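Local atomic coordinates of De novo designed switch protein caging a hemagglutinin binder (sCageHA267_1S) (Synthetic construct, PDB entry 7CBC), a protein that probably acts as the switchable cage component of a modular biosensor, holding a hemagglutinin-binding domain against a designed six-helix bundle. Residues A[32-35]-A[36-40]; A[141-145]-A[146-150]; A[153-156]-A[157-161]. All coordinates share one frame; numbering follows the deposited sequence.

Contact 1: residues A[32-35]-A[36-40]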
loop_
_atom_site.group_PDB
_atom_site.type_symbol
_atom_site.label_atom_id
_atom_site.label_comp_id
_atom_site.label_asym_id
_atom_site.label_seq_id
_atom_site.Cartn_x
_atom_site.Cartn_y
_atom_site.Cartn_z
ATOM N N ARG A 32 10.134 -2.871 -9.193
ATOM C CA ARG A 32 11.004 -2.329 -10.232
ATOM C C ARG A 32 12.210 -1.627 -9.629
ATOM O O ARG A 32 13.342 -1.849 -10.072
ATOM C CB ARG A 32 10.244 -1.370 -11.145
ATOM C CG ARG A 32 8.960 -1.925 -11.746
ATOM C CD ARG A 32 9.200 -2.885 -12.895
ATOM N NE ARG A 32 9.734 -4.161 -12.440
ATOM C CZ ARG A 32 9.004 -5.161 -11.960
ATOM N NH1 ARG A 32 7.675 -5.055 -11.869
ATOM N NH2 ARG A 32 9.607 -6.275 -11.568
ATOM N N LEU A 33 11.992 -0.771 -8.620
ATOM C CA LEU A 33 13.113 -0.072 -7.981
ATOM C C LEU A 33 14.149 -1.054 -7.447
ATOM O O LEU A 33 15.361 -0.864 -7.624
ATOM C CB LEU A 33 12.611 0.812 -6.843
ATOM C CG LEU A 33 11.851 2.090 -7.176
ATOM C CD1 LEU A 33 11.305 2.716 -5.898
ATOM C CD2 LEU A 33 12.737 3.073 -7.926
ATOM N N GLN A 34 13.682 -2.095 -6.752
ATOM C CA GLN A 34 14.585 -3.113 -6.225
ATOM C C GLN A 34 15.354 -3.794 -7.344
ATOM O O GLN A 34 16.562 -4.047 -7.223
ATOM C CB GLN A 34 13.791 -4.151 -5.432
ATOM C CG GLN A 34 14.637 -5.265 -4.856
ATOM C CD GLN A 34 15.514 -4.788 -3.723
ATOM O OE1 GLN A 34 15.589 -3.589 -3.436
ATOM N NE2 GLN A 34 16.165 -5.725 -3.051
ATOM N N GLU A 35 14.659 -4.113 -8.433
ATOM C CA GLU A 35 15.294 -4.737 -9.585
ATOM C C GLU A 35 16.444 -3.881 -10.106
ATOM O O GLU A 35 17.514 -4.404 -10.449
ATOM C CB GLU A 35 14.237 -4.972 -10.665
ATOM C CG GLU A 35 14.679 -5.887 -11.769
ATOM C CD GLU A 35 13.559 -6.258 -12.712
ATOM O OE1 GLU A 35 12.367 -5.947 -12.417
ATOM O OE2 GLU A 35 13.889 -6.873 -13.751
ATOM N N LEU A 36 16.252 -2.557 -10.131
ATOM C CA LEU A 36 17.323 -1.640 -10.517
ATOM C C LEU A 36 18.453 -1.633 -9.498
ATOM O O LEU A 36 19.633 -1.631 -9.869
ATOM C CB LEU A 36 16.781 -0.224 -10.688
ATOM C CG LEU A 36 15.759 0.018 -11.784
ATOM C CD1 LEU A 36 15.558 1.518 -11.932
ATOM C CD2 LEU A 36 16.242 -0.609 -13.094
ATOM N N ASN A 37 18.118 -1.576 -8.208
ATOM C CA ASN A 37 19.177 -1.529 -7.207
ATOM C C ASN A 37 20.065 -2.767 -7.282
ATOM O O ASN A 37 21.298 -2.660 -7.217
ATOM C CB ASN A 37 18.594 -1.362 -5.808
ATOM C CG ASN A 37 19.661 -1.068 -4.771
ATOM O OD1 ASN A 37 20.106 0.074 -4.622
ATOM N ND2 ASN A 37 20.093 -2.101 -4.056
ATOM N N LEU A 38 19.465 -3.949 -7.434
ATOM C CA LEU A 38 20.281 -5.153 -7.524
ATOM C C LEU A 38 21.182 -5.102 -8.747
ATOM O O LEU A 38 22.374 -5.421 -8.663
ATOM C CB LEU A 38 19.398 -6.396 -7.550
ATOM C CG LEU A 38 18.662 -6.637 -6.228
ATOM C CD1 LEU A 38 18.006 -8.002 -6.238
ATOM C CD2 LEU A 38 19.609 -6.492 -5.034
ATOM N N GLU A 39 20.630 -4.681 -9.886
ATOM C CA GLU A 39 21.421 -4.542 -11.100
ATOM C C GLU A 39 22.560 -3.549 -10.914
ATOM O O GLU A 39 23.674 -3.775 -11.399
ATOM C CB GLU A 39 20.526 -4.107 -12.255
ATOM C CG GLU A 39 19.569 -5.179 -12.720
ATOM C CD GLU A 39 20.079 -5.878 -13.956
ATOM O OE1 GLU A 39 20.814 -5.232 -14.737
ATOM O OE2 GLU A 39 19.752 -7.071 -14.144
ATOM N N LEU A 40 22.298 -2.439 -10.225
ATOM C CA LEU A 40 23.344 -1.445 -10.018
ATOM C C LEU A 40 24.460 -1.990 -9.134
ATOM O O LEU A 40 25.651 -1.765 -9.404
ATOM C CB LEU A 40 22.738 -0.184 -9.413
ATOM C CG LEU A 40 23.773 0.879 -9.057
ATOM C CD1 LEU A 40 24.622 1.239 -10.285
ATOM C CD2 LEU A 40 23.111 2.110 -8.441
#
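Leu38 and Gln34 meet one turn apart on helix 3-46, joined first through the backbone. Leu38 N donates to Gln34 O at 2.9 Å, and Leu36, Asn37 and Glu39 repeat the i to i-4 pattern on Arg32, Leu33 and Glu35.

The side-chain contacts are mixed in character. Gln34 has its CG opposite the backbone N (chi1 179°) and then bends at chi2 (71°), which lays the amide slantwise across Leu38, with NE2 4.0 Å from CD2. That nitrogen bonds to Ser259 OG of helix 245-268 and to Asn232 OD1 of helix 195-239. On another side of the helix, the CG of Glu39 packs 3.2 Å from Glu35 O.

Charge pairing lies at the partly exposed surface. Arg32 presents its NE and NH2 side-on, in the guanidinium plane, and both grip Glu35 OE1, NH2 at 2.9 Å; NH1 pairs with Glu28. Glu39 OE2 stands 5.9 Å from Glu35 OE2, a like charge that Arg32 probably offsets in part.

The chemistry implies a two-sided helix: ion pairs outside, and, within the bundle, an amide whose hydrogen bonds to two other helices probably add specificity to the leucine packing.

Contact 2: residues A[141-145]-A[146-150]; sequences VKLYD and PATIR
Asp145 and Thr148 meet where a tight helix-loop-helix connection turns the chain from helix 99-142 into helix 146-190. Asp145 holds the N-cap position, and Pro146 opens the first turn, a position where a nitrogen without a hydrogen forfeits no helical bond.

The Asp145 side chain can be followed outward. Its CB lies 3.4 Å from Thr148 OG1, alongside the incoming turn. With CG turned opposite the backbone N (chi1 -160°), the carboxylate swings over the start of the helix, where CG packs against Pro146 CD and the two side chains cross at about a right angle. At the tip the two oxygens divide their neighbours. OD2 lies near Pro146 CD, whereas OD1 approaches the methyl of Ala147 and accepts a hydrogen bond from a water at 2.7 Å. The same water accepts from Ala147 N, so the cap reaches this first-turn amide through a bridging molecule. A negative group here would probably also interact favourably with the helix dipole.

The backbone carbonyl of Asp145 does a second job. Ile149 N donates to Asp145 O, beginning the helical ladder, and Thr148 OG1 donates to the same oxygen from a tilted approach.

Beneath the polar turn, Leu143 and Ile149 close the corner with apolar contact, Leu143 CB lying 4.0 Å from Ile149 CG1. From there Ile149 CD1 extends to the Tyr144 carbonyl. The other end of Leu143 rests on the helix backbone, its CD1 methyl 3.6 Å from Thr148 O.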
loop_
_atom_site.group_PDB
_atom_site.type_symbol
_atom_site.label_atom_id
_atom_site.label_comp_id
_atom_site.label_asym_id
_atom_site.label_seq_id
_atom_site.Cartn_x
_atom_site.Cartn_y
_atom_site.Cartn_z
ATOM N N VAL A 141 32.028 2.890 -4.744
ATOM C CA VAL A 141 32.925 2.504 -5.831
ATOM C C VAL A 141 34.200 3.350 -5.837
ATOM O O VAL A 141 35.241 2.903 -6.340
ATOM C CB VAL A 141 32.196 2.568 -7.187
ATOM C CG1 VAL A 141 31.065 1.568 -7.222
ATOM C CG2 VAL A 141 31.688 3.967 -7.455
ATOM N N LYS A 142 34.153 4.573 -5.293
ATOM C CA LYS A 142 35.336 5.426 -5.235
ATOM C C LYS A 142 36.228 5.133 -4.035
ATOM O O LYS A 142 37.407 5.498 -4.052
ATOM C CB LYS A 142 34.945 6.909 -5.183
ATOM C CG LYS A 142 33.726 7.292 -5.993
ATOM C CD LYS A 142 33.616 8.812 -6.126
ATOM C CE LYS A 142 32.218 9.230 -6.599
ATOM N NZ LYS A 142 31.591 8.200 -7.479
ATOM N N LEU A 143 35.701 4.513 -2.988
ATOM C CA LEU A 143 36.459 4.292 -1.766
ATOM C C LEU A 143 37.092 2.908 -1.781
ATOM O O LEU A 143 36.528 1.959 -2.333
ATOM C CB LEU A 143 35.568 4.447 -0.527
ATOM C CG LEU A 143 34.834 5.779 -0.378
ATOM C CD1 LEU A 143 33.939 5.768 0.860
ATOM C CD2 LEU A 143 35.797 6.957 -0.351
ATOM N N TYR A 144 38.272 2.805 -1.178
ATOM C CA TYR A 144 38.975 1.540 -1.024
ATOM C C TYR A 144 39.321 1.223 0.420
ATOM O O TYR A 144 39.445 0.041 0.761
ATOM C CB TYR A 144 40.270 1.539 -1.854
ATOM C CG TYR A 144 41.184 2.701 -1.534
ATOM C CD1 TYR A 144 41.045 3.921 -2.191
ATOM C CD2 TYR A 144 42.184 2.582 -0.570
ATOM C CE1 TYR A 144 41.884 4.989 -1.901
ATOM C CE2 TYR A 144 43.019 3.642 -0.270
ATOM C CZ TYR A 144 42.864 4.843 -0.937
ATOM O OH TYR A 144 43.704 5.893 -0.636
ATOM N N ASP A 145 39.470 2.242 1.269
ATOM C CA ASP A 145 39.877 2.026 2.653
ATOM C C ASP A 145 38.723 1.432 3.456
ATOM O O ASP A 145 37.640 2.031 3.514
ATOM C CB ASP A 145 40.342 3.335 3.279
ATOM C CG ASP A 145 41.200 3.109 4.510
ATOM O OD1 ASP A 145 40.771 3.463 5.621
ATOM O OD2 ASP A 145 42.305 2.548 4.357
ATOM N N PRO A 146 38.916 0.273 4.091
ATOM C CA PRO A 146 37.790 -0.410 4.748
ATOM C C PRO A 146 37.138 0.389 5.865
ATOM O O PRO A 146 35.995 0.085 6.236
ATOM C CB PRO A 146 38.426 -1.697 5.288
ATOM C CG PRO A 146 39.661 -1.898 4.453
ATOM C CD PRO A 146 40.156 -0.524 4.122
ATOM N N ALA A 147 37.818 1.396 6.414
ATOM C CA ALA A 147 37.205 2.198 7.466
ATOM C C ALA A 147 36.210 3.190 6.881
ATOM O O ALA A 147 35.103 3.362 7.407
ATOM C CB ALA A 147 38.279 2.926 8.268
ATOM N N THR A 148 36.601 3.870 5.800
ATOM C CA THR A 148 35.709 4.833 5.161
ATOM C C THR A 148 34.563 4.141 4.435
ATOM O O THR A 148 33.484 4.721 4.294
ATOM C CB THR A 148 36.509 5.687 4.188
ATOM O OG1 THR A 148 37.313 4.816 3.378
ATOM C CG2 THR A 148 37.413 6.663 4.955
ATOM N N ILE A 149 34.803 2.925 3.935
ATOM C CA ILE A 149 33.743 2.092 3.382
ATOM C C ILE A 149 32.710 1.778 4.453
ATOM O O ILE A 149 31.496 1.867 4.226
ATOM C CB ILE A 149 34.338 0.795 2.803
ATOM C CG1 ILE A 149 35.043 1.036 1.464
ATOM C CG2 ILE A 149 33.263 -0.294 2.702
ATOM C CD1 ILE A 149 35.661 -0.223 0.911
ATOM N N ARG A 150 33.178 1.398 5.639
ATOM C CA ARG A 150 32.250 1.025 6.691
ATOM C C ARG A 150 31.522 2.247 7.236
ATOM O O ARG A 150 30.323 2.177 7.542
ATOM C CB ARG A 150 32.992 0.285 7.794
ATOM C CG ARG A 150 32.250 0.295 9.070
ATOM C CD ARG A 150 31.222 -0.788 8.982
ATOM N NE ARG A 150 30.624 -1.064 10.258
ATOM C CZ ARG A 150 31.107 -1.972 11.096
ATOM N NH1 ARG A 150 32.204 -2.661 10.769
ATOM N NH2 ARG A 150 30.525 -2.186 12.275
HETATM O O HOH W 1 40.926 1.120 6.887
#

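Contact 3: residues A[153-156]-A[157-161]; sequences LEHA and KRRSK
Ala156 O is held by two donors from one residue: Ser160 OG at 2.7 Å and Ser160 N at 2.9 Å, which reach the carbonyl from opposite faces of its plane. The hydroxyl gets there because chi1 (-71°) sets OG beside its own backbone N, folding the short side chain back toward the preceding turn. Ser160 is buried, and its OG is also hydrogen-bonded to Gln229 of helix 195-239, so a single hydroxyl serves both its own helix and a neighbouring one. An alanine here would lack the hydroxyl, which would probably leave Gln229 NE2 without this mate and Ala156 O with the backbone donor alone.

Elsewhere the ladder is regular, with Lys157, Arg158 and Arg159 donating in turn to Leu153, Glu154 and His155.

On the exposed side, His155 meets two arginines. Its CG stands opposite the backbone N (chi1 -176°), bringing the ring near both Arg158 and Arg159. Arg159 runs side by side with it, CG 3.8 Å from His155 CE1. Arg158 crosses at a slant, NH2 4.0 Å from His155 CD2, with guanidinium and ring planes 71° apart.

Glu154 pairs with Arg150 one turn earlier, and the Lys157 ammonium lies at 4.9 Å (NZ to Glu154 OE2), close enough for a probable longer-range attraction. Leu233 of helix 195-239 packs on Ala156 and Ser160, and Leu129 and Leu132 of helix 99-142 pack on Ser160, giving the amphipathic pattern of a designed helical bundle: leucine, alanine and serine inside, charged residues outside.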
loop_
_atom_site.group_PDB
_atom_site.type_symbol
_atom_site.label_atom_id
_atom_site.label_comp_id
_atom_site.label_asym_id
_atom_site.label_seq_id
_atom_site.Cartn_x
_atom_site.Cartn_y
_atom_site.Cartn_z
ATOM N N LEU A 153 28.702 2.609 5.018
ATOM C CA LEU A 153 27.683 1.591 5.254
ATOM C C LEU A 153 26.892 1.878 6.529
ATOM O O LEU A 153 25.658 1.767 6.548
ATOM C CB LEU A 153 28.334 0.213 5.325
ATOM C CG LEU A 153 28.910 -0.327 4.013
ATOM C CD1 LEU A 153 29.622 -1.641 4.265
ATOM C CD2 LEU A 153 27.806 -0.508 2.976
ATOM N N GLU A 154 27.589 2.238 7.609
ATOM C CA GLU A 154 26.910 2.579 8.856
ATOM C C GLU A 154 25.990 3.776 8.673
ATOM O O GLU A 154 24.913 3.845 9.280
ATOM C CB GLU A 154 27.948 2.851 9.951
ATOM C CG GLU A 154 28.664 1.594 10.444
ATOM C CD GLU A 154 27.755 0.676 11.246
ATOM O OE1 GLU A 154 26.862 1.199 11.949
ATOM O OE2 GLU A 154 27.927 -0.562 11.175
ATOM N N HIS A 155 26.391 4.731 7.835
ATOM C CA HIS A 155 25.525 5.872 7.577
ATOM C C HIS A 155 24.267 5.445 6.827
ATOM O O HIS A 155 23.159 5.886 7.160
ATOM C CB HIS A 155 26.282 6.945 6.799
ATOM C CG HIS A 155 25.491 8.191 6.580
ATOM N ND1 HIS A 155 24.553 8.308 5.576
ATOM C CD2 HIS A 155 25.479 9.369 7.249
ATOM C CE1 HIS A 155 23.997 9.506 5.632
ATOM N NE2 HIS A 155 24.539 10.169 6.641
ATOM N N ALA A 156 24.421 4.570 5.824
ATOM C CA ALA A 156 23.276 4.050 5.080
ATOM C C ALA A 156 22.340 3.252 5.980
ATOM O O ALA A 156 21.113 3.344 5.853
ATOM C CB ALA A 156 23.759 3.178 3.918
ATOM N N LYS A 157 22.902 2.443 6.878
ATOM C CA LYS A 157 22.085 1.720 7.840
ATOM C C LYS A 157 21.275 2.682 8.703
ATOM O O LYS A 157 20.057 2.525 8.852
ATOM C CB LYS A 157 22.982 0.825 8.695
ATOM C CG LYS A 157 22.309 0.221 9.919
ATOM C CD LYS A 157 23.288 -0.698 10.642
ATOM C CE LYS A 157 22.625 -1.436 11.791
ATOM N NZ LYS A 157 23.552 -2.444 12.385
ATOM N N ARG A 158 21.931 3.708 9.255
ATOM C CA ARG A 158 21.239 4.634 10.147
ATOM C C ARG A 158 20.124 5.371 9.416
ATOM O O ARG A 158 18.984 5.422 9.898
ATOM C CB ARG A 158 22.226 5.628 10.767
ATOM C CG ARG A 158 21.599 6.962 11.202
ATOM C CD ARG A 158 22.628 7.947 11.788
ATOM N NE ARG A 158 23.885 7.959 11.029
ATOM C CZ ARG A 158 25.083 7.707 11.553
ATOM N NH1 ARG A 158 25.197 7.441 12.850
ATOM N NH2 ARG A 158 26.164 7.720 10.783
ATOM N N ARG A 159 20.431 5.943 8.245
ATOM C CA ARG A 159 19.437 6.718 7.505
ATOM C C ARG A 159 18.283 5.845 7.035
ATOM O O ARG A 159 17.129 6.275 7.076
ATOM C CB ARG A 159 20.081 7.419 6.314
ATOM C CG ARG A 159 20.319 8.902 6.537
ATOM C CD ARG A 159 19.006 9.620 6.891
ATOM N NE ARG A 159 18.317 10.179 5.725
ATOM C CZ ARG A 159 17.079 10.676 5.752
ATOM N NH1 ARG A 159 16.383 10.686 6.884
ATOM N NH2 ARG A 159 16.530 11.160 4.644
ATOM N N SER A 160 18.581 4.628 6.570
ATOM C CA SER A 160 17.543 3.670 6.210
ATOM C C SER A 160 16.516 3.510 7.325
ATOM O O SER A 160 15.301 3.606 7.091
ATOM C CB SER A 160 18.167 2.317 5.886
ATOM O OG SER A 160 18.863 2.358 4.658
ATOM N N LYS A 161 16.990 3.252 8.549
ATOM C CA LYS A 161 16.062 2.991 9.642
ATOM C C LYS A 161 15.337 4.253 10.088
ATOM O O LYS A 161 14.168 4.178 10.475
ATOM C CB LYS A 161 16.783 2.344 10.827
ATOM C CG LYS A 161 15.791 1.662 11.767
ATOM C CD LYS A 161 16.465 0.811 12.820
ATOM C CE LYS A 161 15.422 0.156 13.708
ATOM N NZ LYS A 161 14.374 1.127 14.176
#

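The three contacts come in series along the chain and lie on the same side of its centre, each a local arrangement of neighbouring turns. Contact 1 sits on helix 3-46, contact 2 joins helix 99-142 to helix 146-190, and contact 3 follows on helix 146-190 itself. Contacts 2 and 3 adjoin in sequence with centres 15 Å apart; the centre of contact 1 is 22 Å from that of contact 2 and 18 Å from that of contact 3, without touching either. Helix 195-239 links the two helix-internal sites, meeting Gln34 in contact 1 and Ser160 in contact 3. Together they illustrate how a designed bundle combines a capped turn with buried polar bonds between long helices.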